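Arabinogalactan endo-1,4-beta-galactosidase (Ignisphaera aggregans, PDB 7OSK) probably hydrolyses internal beta-1,4-galactosidic linkages of galactan as a calcium-binding glycoside hydrolase of family 53, represented here by its catalytic domain. Local coordinates at residues L334-A337 against L338-G342. Sequence-based numbering, arbitrary orientation.
Sequences LIAA and LYEEG
E340 folds its side chain back along the helix onto A336, one turn earlier, and this pair illustrates how the C-terminal turns of helix 324-342, an amphipathic helix in a TIM barrel, divide their work between faces. With CG anti to its own carbonyl carbon (chi1 -74°) and the chain extended beyond it, the glutamate passes A336 O, its CG 3.1 Å from that oxygen, and ends with OE2 3.7 Å from A336 CB. The same oxygen accepts the main-chain bond from E340 N, which measures 2.8 Å and is nearly straight, at 160° at the hydrogen. E341 repeats the theme differently: its chain bends at chi2, and CG sits beyond A337 O, 3.1 Å from it and close to the line of the C=O bond, while the bond from E341 N to A337 O is weak at 3.3 Å. Both carboxylates reach helix 270-283: E340 OE1 pairs with R274 NH2, E341 OE1 with R278 NH1 and E341 OE2 with R274 NE.

L338 points elsewhere. Its CG stands anti to the backbone N (chi1 176°), carrying the isopropyl end away from L334, whose O accepts L338 N at 2.9 Å, and onto I288 and V290 of strand 287-293 and A346 and I349 of strand 346-352. I335 joins it against I349, and Y339, bound through its N to I335 O at 3.1 Å, lays its side chain against A346 and P47. The chemistry implies a two-sided helix end: apolar side chains pack on strands 287-293 and 346-352 and partly on helix 270-283, while two adjacent carboxylates, probably ionised beside the arginines, tie it to helix 270-283.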
ATOM      1  N   LEU A 334      -6.807  11.365  -9.778  1.00 28.48           N
ATOM      2  CA  LEU A 334      -5.788  11.321  -8.735  1.00 29.33           C
ATOM      3  C   LEU A 334      -4.396  11.334  -9.364  1.00 26.98           C
ATOM      4  O   LEU A 334      -3.500  12.036  -8.893  1.00 25.15           O
ATOM      5  CB  LEU A 334      -5.963  10.083  -7.854  1.00 30.80           C
ATOM      6  CG  LEU A 334      -5.079  10.023  -6.603  1.00 27.68           C
ATOM      7  CD1 LEU A 334      -5.466  11.112  -5.612  1.00 26.11           C
ATOM      8  CD2 LEU A 334      -5.166   8.653  -5.949  1.00 25.20           C
ATOM      9  N   ILE A 335      -4.224  10.553 -10.427  1.00 25.24           N
ATOM     10  CA  ILE A 335      -2.974  10.545 -11.181  1.00 25.31           C
ATOM     11  C   ILE A 335      -2.714  11.931 -11.759  1.00 25.93           C
ATOM     12  O   ILE A 335      -1.588  12.431 -11.728  1.00 24.76           O
ATOM     13  CB  ILE A 335      -3.002   9.497 -12.322  1.00 25.92           C
ATOM     14  CG1 ILE A 335      -3.041   8.082 -11.730  1.00 26.91           C
ATOM     15  CG2 ILE A 335      -1.789   9.664 -13.246  1.00 25.38           C
ATOM     16  CD1 ILE A 335      -3.066   6.955 -12.759  1.00 26.64           C
ATOM     17  N   ALA A 336      -3.766  12.549 -12.285  1.00 24.55           N
ATOM     18  CA  ALA A 336      -3.657  13.883 -12.859  1.00 25.73           C
ATOM     19  C   ALA A 336      -3.321  14.907 -11.781  1.00 25.21           C
ATOM     20  O   ALA A 336      -2.399  15.705 -11.937  1.00 25.43           O
ATOM     21  CB  ALA A 336      -4.948  14.260 -13.566  1.00 26.66           C
ATOM     22  N   ALA A 337      -4.077  14.878 -10.688  1.00 26.38           N
ATOM     23  CA  ALA A 337      -3.870  15.810  -9.586  1.00 25.27           C
ATOM     24  C   ALA A 337      -2.457  15.695  -9.026  1.00 24.79           C
ATOM     25  O   ALA A 337      -1.817  16.701  -8.731  1.00 26.28           O
ATOM     26  CB  ALA A 337      -4.891  15.564  -8.489  1.00 24.64           C
ATOM     27  N   LEU A 338      -1.974  14.467  -8.882  1.00 23.61           N
ATOM     28  CA  LEU A 338      -0.649  14.237  -8.326  1.00 24.75           C
ATOM     29  C   LEU A 338       0.448  14.782  -9.235  1.00 25.63           C
ATOM     30  O   LEU A 338       1.393  15.414  -8.764  1.00 24.87           O
ATOM     31  CB  LEU A 338      -0.425  12.743  -8.078  1.00 24.55           C
ATOM     32  CG  LEU A 338       0.969  12.360  -7.570  1.00 24.04           C
ATOM     33  CD1 LEU A 338       1.326  13.126  -6.303  1.00 23.53           C
ATOM     34  CD2 LEU A 338       1.053  10.861  -7.329  1.00 22.84           C
ATOM     35  N   TYR A 339       0.321  14.538 -10.536  1.00 24.99           N
ATOM     36  CA  TYR A 339       1.356  14.934 -11.485  1.00 25.14           C
ATOM     37  C   TYR A 339       1.319  16.429 -11.782  1.00 25.43           C
ATOM     38  O   TYR A 339       2.364  17.066 -11.917  1.00 26.40           O
ATOM     39  CB  TYR A 339       1.219  14.146 -12.791  1.00 24.99           C
ATOM     40  CG  TYR A 339       2.255  14.523 -13.827  1.00 26.77           C
ATOM     41  CD1 TYR A 339       3.610  14.485 -13.525  1.00 27.18           C
ATOM     42  CD2 TYR A 339       1.880  14.918 -15.106  1.00 27.72           C
ATOM     43  CE1 TYR A 339       4.565  14.832 -14.466  1.00 26.99           C
ATOM     44  CE2 TYR A 339       2.828  15.265 -16.054  1.00 28.14           C
ATOM     45  CZ  TYR A 339       4.168  15.221 -15.728  1.00 27.61           C
ATOM     46  OH  TYR A 339       5.117  15.566 -16.664  1.00 26.14           O
ATOM     47  N   GLU A 340       0.116  16.984 -11.882  1.00 25.32           N
ATOM     48  CA  GLU A 340      -0.052  18.397 -12.211  1.00 27.96           C
ATOM     49  C   GLU A 340       0.499  19.303 -11.112  1.00 27.35           C
ATOM     50  O   GLU A 340       0.891  20.441 -11.374  1.00 25.77           O
ATOM     51  CB  GLU A 340      -1.530  18.708 -12.464  1.00 26.41           C
ATOM     52  CG  GLU A 340      -2.043  18.168 -13.793  1.00 25.90           C
ATOM     53  CD  GLU A 340      -3.549  18.255 -13.927  1.00 25.60           C
ATOM     54  OE1 GLU A 340      -4.182  18.935 -13.093  1.00 27.55           O
ATOM     55  OE2 GLU A 340      -4.098  17.641 -14.867  1.00 26.75           O
ATOM     56  N   GLU A 341       0.529  18.787  -9.887  1.00 27.39           N
ATOM     57  CA  GLU A 341       1.041  19.531  -8.741  1.00 28.25           C
ATOM     58  C   GLU A 341       2.419  19.019  -8.335  1.00 27.65           C
ATOM     59  O   GLU A 341       3.315  19.803  -8.015  1.00 25.50           O
ATOM     60  CB  GLU A 341       0.081  19.418  -7.556  1.00 28.31           C
ATOM     61  CG  GLU A 341      -1.380  19.650  -7.902  1.00 28.52           C
ATOM     62  CD  GLU A 341      -1.692  21.097  -8.228  1.00 31.47           C
ATOM     63  OE1 GLU A 341      -0.756  21.923  -8.262  1.00 33.04           O
ATOM     64  OE2 GLU A 341      -2.885  21.410  -8.438  1.00 30.70           O
ATOM     65  N   GLY A 342       2.576  17.700  -8.343  1.00 27.67           N
ATOM     66  CA  GLY A 342       3.823  17.073  -7.951  1.00 26.35           C
ATOM     67  C   GLY A 342       4.956  17.384  -8.908  1.00 26.57           C
ATOM     68  O   GLY A 342       6.127  17.335  -8.525  1.00 25.36           O
TER